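Local coordinates for protein peroxiredoxin (Mycobacterium tuberculosis, PDB 5EPF) that reduces hydrogen peroxide and organic hydroperoxides to water and alcohols as a thiol-specific peroxidase, protecting the cell against oxidative stress, at residues Ser72-Gln84 against Asp94-Ala106. Residues are numbered along the deposited sequence; the frame is centred on the assembly and turned at random.
Sequences SRVGISTDPVRKQ and DYPLLSDAQGTVA. With EDO (1,2-ethanediol), chain D.
Strands 72-77 and 97-99 are the two parallel strands of a beta-alpha-beta unit in the thioredoxin-like fold, joined through helix 81-91, with 97-99 at the sheet's edge. Between them G75 N donates to P96 O (3.0 Å), L98 N to G75 O and S77 N to L98 O. The helix adds a further bond: Q84, bent at chi2 (-70°), lays its amide NE2 3.0 Å from L98 O, above the carbonyl plane, while its OE1 takes a hydrogen bond with Y44. On the opposite sheet face V74 CG1 meets L98 CG at 3.7 Å, and I76 CD1 reaches V105 CG1. Where strand 72-77 begins, R73 grips D94 end-on, NH2 to OD2 at 2.7 Å and nearly straight (173°), NH1 to OD1; Y95 CD2 lies over one guanidinium face. At the C-terminal end of the edge strand, S99 OG, anti to its own backbone nitrogen (chi1 173°), donates to D79 O at 2.7 Å. S77 OG accepts from D79 N, an ST turn, and donates to D79 OD2. L98 O thus ties edge strand to crossover helix, while S99 and S77 fix D79, about 7 Å from the probable peroxidatic C52 between side chains.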
ATOM      1  N   SER A  72      -7.584   4.226   5.881  0.54 12.13           N
ATOM      2  CA  SER A  72      -7.141   2.857   6.053  0.54 11.78           C
ATOM      3  C   SER A  72      -5.846   2.589   5.293  0.54 11.17           C
ATOM      4  O   SER A  72      -5.500   3.255   4.322  0.54 13.34           O
ATOM      5  CB  SER A  72      -8.219   1.886   5.620  0.54 11.95           C
ATOM      6  OG  SER A  72      -8.376   1.961   4.227  0.54 10.94           O
ATOM      7  N   ARG A  73      -5.139   1.592   5.773  1.00  8.84           N
ATOM      8  CA  ARG A  73      -3.816   1.207   5.303  1.00  9.42           C
ATOM      9  C   ARG A  73      -3.958  -0.094   4.525  1.00  7.62           C
ATOM     10  O   ARG A  73      -4.652  -1.003   4.972  1.00  8.68           O
ATOM     11  CB  ARG A  73      -2.937   0.908   6.549  1.00 13.09           C
ATOM     12  CG  ARG A  73      -2.875   2.056   7.575  1.00 13.95           C
ATOM     13  CD  ARG A  73      -2.563   1.552   8.972  1.00 14.14           C
ATOM     14  NE  ARG A  73      -3.719   0.869   9.484  1.00 16.57           N
ATOM     15  CZ  ARG A  73      -3.705   0.008  10.483  1.00 13.85           C
ATOM     16  NH1 ARG A  73      -2.602  -0.236  11.189  1.00 12.82           N
ATOM     17  NH2 ARG A  73      -4.835  -0.567  10.817  1.00 15.75           N
ATOM     18  N   VAL A  74      -3.290  -0.197   3.379  1.00  6.72           N
ATOM     19  CA  VAL A  74      -3.299  -1.410   2.561  1.00  6.54           C
ATOM     20  C   VAL A  74      -1.891  -1.608   2.010  1.00  5.45           C
ATOM     21  O   VAL A  74      -1.385  -0.756   1.269  1.00  6.48           O
ATOM     22  CB  VAL A  74      -4.298  -1.342   1.393  1.00  7.62           C
ATOM     23  CG1 VAL A  74      -4.217  -2.604   0.525  1.00  7.99           C
ATOM     24  CG2 VAL A  74      -5.731  -1.131   1.902  1.00  8.74           C
ATOM     25  N   GLY A  75      -1.236  -2.734   2.369  1.00  6.21           N
ATOM     26  CA  GLY A  75       0.053  -3.058   1.778  1.00  6.62           C
ATOM     27  C   GLY A  75      -0.124  -3.825   0.487  1.00  6.30           C
ATOM     28  O   GLY A  75      -1.145  -4.483   0.288  1.00  7.72           O
ATOM     29  N   ILE A  76       0.877  -3.765  -0.388  1.00  6.80           N
ATOM     30  CA  ILE A  76       0.799  -4.452  -1.673  1.00  6.85           C
ATOM     31  C   ILE A  76       2.206  -4.768  -2.153  1.00  7.19           C
ATOM     32  O   ILE A  76       3.129  -3.951  -2.028  1.00  7.24           O
ATOM     33  CB  ILE A  76      -0.021  -3.627  -2.699  1.00  6.97           C
ATOM     34  CG1 ILE A  76      -0.099  -4.312  -4.071  1.00  7.89           C
ATOM     35  CG2 ILE A  76       0.489  -2.185  -2.795  1.00  7.73           C
ATOM     36  CD1 ILE A  76      -1.081  -3.638  -5.026  1.00  9.35           C
ATOM     37  N   SER A  77       2.376  -5.974  -2.688  1.00  7.12           N
ATOM     38  CA  SER A  77       3.637  -6.346  -3.323  1.00  7.49           C
ATOM     39  C   SER A  77       3.345  -7.464  -4.320  1.00  6.98           C
ATOM     40  O   SER A  77       2.213  -7.947  -4.419  1.00  8.18           O
ATOM     41  CB  SER A  77       4.674  -6.820  -2.295  1.00  7.98           C
ATOM     42  OG  SER A  77       4.291  -8.112  -1.832  1.00  8.04           O
ATOM     43  N   THR A  78       4.385  -7.912  -5.024  1.00  8.14           N
ATOM     44  CA  THR A  78       4.236  -9.062  -5.907  1.00  8.87           C
ATOM     45  C   THR A  78       4.363 -10.395  -5.180  1.00  9.34           C
ATOM     46  O   THR A  78       4.321 -11.435  -5.838  1.00 10.87           O
ATOM     47  CB  THR A  78       5.251  -9.004  -7.053  1.00 10.11           C
ATOM     48  OG1 THR A  78       6.578  -8.980  -6.510  1.00 11.24           O
ATOM     49  CG2 THR A  78       5.008  -7.785  -7.933  1.00 11.67           C
ATOM     50  N   ASP A  79       4.530 -10.401  -3.860  1.00  8.05           N
ATOM     51  CA  ASP A  79       4.662 -11.666  -3.147  1.00  8.48           C
ATOM     52  C   ASP A  79       3.364 -12.478  -3.232  1.00  8.82           C
ATOM     53  O   ASP A  79       2.269 -11.910  -3.264  1.00  9.16           O
ATOM     54  CB  ASP A  79       4.981 -11.392  -1.685  1.00  9.01           C
ATOM     55  CG  ASP A  79       6.334 -10.747  -1.511  1.00  9.56           C
ATOM     56  OD1 ASP A  79       7.339 -11.399  -1.855  1.00 11.30           O
ATOM     57  OD2 ASP A  79       6.412  -9.594  -1.049  1.00 10.10           O
ATOM     58  N   PRO A  80       3.466 -13.812  -3.244  1.00  8.75           N
ATOM     59  CA  PRO A  80       2.266 -14.660  -3.281  0.55  9.28           C
ATOM     60  C   PRO A  80       1.439 -14.512  -2.010  1.00  8.30           C
ATOM     61  O   PRO A  80       1.938 -14.140  -0.942  1.00  8.71           O
ATOM     62  CB  PRO A  80       2.840 -16.082  -3.384  0.55 10.36           C
ATOM     63  CG  PRO A  80       4.175 -15.907  -3.987  0.55  9.99           C
ATOM     64  CD  PRO A  80       4.696 -14.597  -3.439  0.55  9.50           C
ATOM     65  N   VAL A  81       0.148 -14.838  -2.135  1.00  8.96           N
ATOM     66  CA  VAL A  81      -0.775 -14.796  -1.000  1.00  9.80           C
ATOM     67  C   VAL A  81      -0.204 -15.538   0.201  1.00  9.73           C
ATOM     68  O   VAL A  81      -0.271 -15.054   1.334  1.00  9.80           O
ATOM     69  CB  VAL A  81      -2.149 -15.360  -1.425  1.00 10.21           C
ATOM     70  CG1 VAL A  81      -3.069 -15.606  -0.233  1.00 11.08           C
ATOM     71  CG2 VAL A  81      -2.829 -14.403  -2.414  1.00 11.01           C
ATOM     72  N   ARG A  82       0.372 -16.725  -0.017  1.00 10.31           N
ATOM     73  CA  ARG A  82       0.837 -17.510   1.124  0.55 10.92           C
ATOM     74  C   ARG A  82       1.959 -16.808   1.884  1.00 10.21           C
ATOM     75  O   ARG A  82       2.064 -16.962   3.108  1.00 11.53           O
ATOM     76  CB  ARG A  82       1.243 -18.924   0.695  0.55 12.35           C
ATOM     77  CG  ARG A  82       2.533 -19.024  -0.107  0.55 14.37           C
ATOM     78  CD  ARG A  82       2.722 -20.447  -0.660  0.55 17.29           C
ATOM     79  NE  ARG A  82       1.684 -20.755  -1.638  0.55 19.56           N
ATOM     80  CZ  ARG A  82       1.648 -21.844  -2.396  0.55 21.58           C
ATOM     81  NH1 ARG A  82       2.601 -22.765  -2.298  0.55 22.92           N
ATOM     82  NH2 ARG A  82       0.643 -22.007  -3.253  0.55 21.96           N
ATOM     83  N   LYS A  83       2.794 -16.021   1.192  1.00  9.54           N
ATOM     84  CA  LYS A  83       3.838 -15.287   1.897  1.00  9.71           C
ATOM     85  C   LYS A  83       3.276 -14.054   2.587  1.00  8.94           C
ATOM     86  O   LYS A  83       3.667 -13.739   3.716  1.00  9.07           O
ATOM     87  CB  LYS A  83       4.978 -14.911   0.955  1.00  9.99           C
ATOM     88  CG  LYS A  83       6.165 -14.315   1.723  1.00 10.98           C
ATOM     89  CD  LYS A  83       7.436 -14.226   0.894  1.00 12.85           C
ATOM     90  CE  LYS A  83       8.576 -13.747   1.793  1.00 13.98           C
ATOM     91  NZ  LYS A  83       9.899 -13.862   1.159  1.00 16.17           N
ATOM     92  N   GLN A  84       2.358 -13.346   1.922  1.00  8.63           N
ATOM     93  CA  GLN A  84       1.668 -12.241   2.582  1.00  8.38           C
ATOM     94  C   GLN A  84       0.960 -12.727   3.838  1.00  8.75           C
ATOM     95  O   GLN A  84       0.986 -12.049   4.871  1.00  8.76           O
ATOM     96  CB  GLN A  84       0.652 -11.585   1.638  1.00  8.50           C
ATOM     97  CG  GLN A  84       1.169 -11.077   0.282  1.00  8.71           C
ATOM     98  CD  GLN A  84       2.062  -9.852   0.374  1.00  8.64           C
ATOM     99  OE1 GLN A  84       2.993  -9.793   1.177  1.00  8.70           O
ATOM    100  NE2 GLN A  84       1.790  -8.869  -0.472  1.00 10.38           N
ATOM    101  N   ASP A  94      -3.097  -5.588  11.300  1.00 11.64           N
ATOM    102  CA  ASP A  94      -4.538  -5.381  11.384  1.00 11.92           C
ATOM    103  C   ASP A  94      -5.078  -4.715  10.124  1.00 12.13           C
ATOM    104  O   ASP A  94      -5.930  -3.832  10.218  1.00 15.12           O
ATOM    105  CB  ASP A  94      -4.871  -4.544  12.622  1.00 12.76           C
ATOM    106  CG  ASP A  94      -4.245  -3.152  12.577  1.00 14.60           C
ATOM    107  OD1 ASP A  94      -3.070  -3.011  12.156  1.00 14.08           O
ATOM    108  OD2 ASP A  94      -4.951  -2.193  12.960  1.00 17.97           O
ATOM    109  N   TYR A  95      -4.587  -5.098   8.949  1.00  9.48           N
ATOM    110  CA  TYR A  95      -4.974  -4.459   7.699  1.00  8.30           C
ATOM    111  C   TYR A  95      -4.668  -5.417   6.549  1.00  7.75           C
ATOM    112  O   TYR A  95      -3.911  -6.384   6.716  1.00  8.34           O
ATOM    113  CB  TYR A  95      -4.268  -3.097   7.524  1.00  7.73           C
ATOM    114  CG  TYR A  95      -2.750  -3.142   7.595  1.00  6.58           C
ATOM    115  CD1 TYR A  95      -1.990  -3.417   6.459  1.00  7.89           C
ATOM    116  CD2 TYR A  95      -2.065  -2.879   8.797  1.00  7.35           C
ATOM    117  CE1 TYR A  95      -0.624  -3.462   6.500  1.00  7.54           C
ATOM    118  CE2 TYR A  95      -0.669  -2.922   8.842  1.00  7.45           C
ATOM    119  CZ  TYR A  95       0.047  -3.216   7.693  1.00  6.83           C
ATOM    120  OH  TYR A  95       1.426  -3.247   7.682  1.00  8.00           O
ATOM    121  N   PRO A  96      -5.203  -5.156   5.358  1.00  8.25           N
ATOM    122  CA  PRO A  96      -4.971  -6.053   4.221  1.00  8.17           C
ATOM    123  C   PRO A  96      -3.581  -5.913   3.609  1.00  6.97           C
ATOM    124  O   PRO A  96      -3.033  -4.809   3.491  1.00  8.03           O
ATOM    125  CB  PRO A  96      -6.047  -5.617   3.211  1.00  8.79           C
ATOM    126  CG  PRO A  96      -7.046  -4.800   4.004  1.00  8.95           C
ATOM    127  CD  PRO A  96      -6.195  -4.110   5.031  1.00  8.78           C
ATOM    128  N   LEU A  97      -3.039  -7.056   3.189  1.00  7.84           N
ATOM    129  CA  LEU A  97      -1.886  -7.127   2.295  1.00  7.55           C
ATOM    130  C   LEU A  97      -2.372  -7.759   1.003  1.00  7.64           C
ATOM    131  O   LEU A  97      -2.883  -8.885   1.028  1.00  9.40           O
ATOM    132  CB  LEU A  97      -0.777  -8.004   2.874  1.00  7.48           C
ATOM    133  CG  LEU A  97      -0.161  -7.576   4.206  1.00  7.26           C
ATOM    134  CD1 LEU A  97       0.961  -8.535   4.561  1.00  9.07           C
ATOM    135  CD2 LEU A  97       0.381  -6.147   4.161  1.00  8.15           C
ATOM    136  N   LEU A  98      -2.226  -7.043  -0.115  1.00  7.63           N
ATOM    137  CA  LEU A  98      -2.670  -7.528  -1.412  1.00  7.91           C
ATOM    138  C   LEU A  98      -1.512  -8.170  -2.166  1.00  7.34           C
ATOM    139  O   LEU A  98      -0.366  -7.693  -2.115  1.00  7.96           O
ATOM    140  CB  LEU A  98      -3.262  -6.394  -2.253  1.00  8.25           C
ATOM    141  CG  LEU A  98      -4.402  -5.607  -1.595  1.00  9.25           C
ATOM    142  CD1 LEU A  98      -4.912  -4.564  -2.579  1.00  9.88           C
ATOM    143  CD2 LEU A  98      -5.525  -6.538  -1.130  1.00 10.29           C
ATOM    144  N   SER A  99      -1.819  -9.246  -2.879  1.00  8.09           N
ATOM    145  CA  SER A  99      -0.845  -9.934  -3.721  1.00  8.26           C
ATOM    146  C   SER A  99      -1.092  -9.527  -5.167  1.00  8.92           C
ATOM    147  O   SER A  99      -2.159  -9.819  -5.722  1.00 10.12           O
ATOM    148  CB  SER A  99      -0.980 -11.447  -3.569  1.00  9.63           C
ATOM    149  OG  SER A  99      -0.151 -12.131  -4.496  1.00  9.71           O
ATOM    150  N   ASP A 100      -0.096  -8.876  -5.759  1.00  9.00           N
ATOM    151  CA  ASP A 100      -0.113  -8.421  -7.146  1.00  9.13           C
ATOM    152  C   ASP A 100       0.792  -9.362  -7.938  1.00 10.79           C
ATOM    153  O   ASP A 100       1.883  -8.993  -8.367  1.00 10.24           O
ATOM    154  CB  ASP A 100       0.409  -6.976  -7.163  1.00  9.28           C
ATOM    155  CG  ASP A 100       0.306  -6.309  -8.515  1.00  9.76           C
ATOM    156  OD1 ASP A 100      -0.610  -6.610  -9.315  1.00 10.00           O
ATOM    157  OD2 ASP A 100       1.139  -5.413  -8.763  1.00 10.78           O
ATOM    158  N   ALA A 101       0.333 -10.609  -8.125  1.00 11.46           N
ATOM    159  CA  ALA A 101       1.252 -11.697  -8.464  1.00 13.23           C
ATOM    160  C   ALA A 101       1.858 -11.558  -9.853  1.00 13.63           C
ATOM    161  O   ALA A 101       2.922 -12.131 -10.103  1.00 14.94           O
ATOM    162  CB  ALA A 101       0.577 -13.063  -8.295  1.00 15.08           C
ATOM    163  N   GLN A 102       1.217 -10.822 -10.761  1.00 13.72           N
ATOM    164  CA  GLN A 102       1.790 -10.554 -12.078  1.00 15.49           C
ATOM    165  C   GLN A 102       2.286  -9.119 -12.228  1.00 13.96           C
ATOM    166  O   GLN A 102       2.711  -8.729 -13.316  1.00 15.38           O
ATOM    167  CB  GLN A 102       0.786 -10.873 -13.191  1.00 18.87           C
ATOM    168  CG  GLN A 102       0.448 -12.349 -13.337  1.00 22.49           C
ATOM    169  CD  GLN A 102      -0.535 -12.827 -12.290  1.00 25.83           C
ATOM    170  OE1 GLN A 102      -1.560 -12.184 -12.050  1.00 27.39           O
ATOM    171  NE2 GLN A 102      -0.228 -13.952 -11.656  1.00 27.32           N
ATOM    172  N   GLY A 103       2.242  -8.317 -11.172  1.00 11.74           N
ATOM    173  CA  GLY A 103       2.673  -6.936 -11.284  1.00 12.28           C
ATOM    174  C   GLY A 103       1.734  -6.040 -12.060  1.00 10.82           C
ATOM    175  O   GLY A 103       2.128  -4.933 -12.427  1.00 11.68           O
ATOM    176  N   THR A 104       0.494  -6.481 -12.305  1.00 11.44           N
ATOM    177  CA  THR A 104      -0.444  -5.707 -13.115  1.00 12.47           C
ATOM    178  C   THR A 104      -0.792  -4.379 -12.449  1.00 11.06           C
ATOM    179  O   THR A 104      -0.816  -3.329 -13.105  1.00 12.04           O
ATOM    180  CB  THR A 104      -1.708  -6.544 -13.345  1.00 14.49           C
ATOM    181  OG1 THR A 104      -1.340  -7.760 -14.014  1.00 16.67           O
ATOM    182  CG2 THR A 104      -2.737  -5.783 -14.186  1.00 15.20           C
ATOM    183  N   VAL A 105      -1.048  -4.394 -11.141  1.00  9.61           N
ATOM    184  CA  VAL A 105      -1.391  -3.152 -10.467  1.00  9.06           C
ATOM    185  C   VAL A 105      -0.151  -2.285 -10.300  1.00  8.93           C
ATOM    186  O   VAL A 105      -0.202  -1.062 -10.479  1.00  9.54           O
ATOM    187  CB  VAL A 105      -2.144  -3.439  -9.152  1.00  9.32           C
ATOM    188  CG1 VAL A 105      -2.454  -2.147  -8.411  1.00  9.74           C
ATOM    189  CG2 VAL A 105      -3.448  -4.197  -9.441  1.00 10.81           C
ATOM    190  N   ALA A 106       0.997  -2.905 -10.017  1.00  9.35           N
ATOM    191  CA  ALA A 106       2.248  -2.149  -9.994  1.00  9.12           C
ATOM    192  C   ALA A 106       2.462  -1.407 -11.313  1.00  9.59           C
ATOM    193  O   ALA A 106       2.872  -0.239 -11.322  1.00 10.28           O
ATOM    194  CB  ALA A 106       3.415  -3.095  -9.707  1.00 10.51           C
TER
HETATM  195  C1  EDO D 202      -1.084 -18.600  -3.304  1.00 24.80           C
HETATM  196  O1  EDO D 202       0.053 -18.271  -2.505  1.00 21.44           O
HETATM  197  C2  EDO D 202      -1.943 -19.625  -2.581  1.00 28.12           C
HETATM  198  O2  EDO D 202      -2.332 -19.099  -1.314  1.00 29.61           O
HETATM  199  O   HOH W   1       4.511 -13.049  -7.969  1.00 20.73           O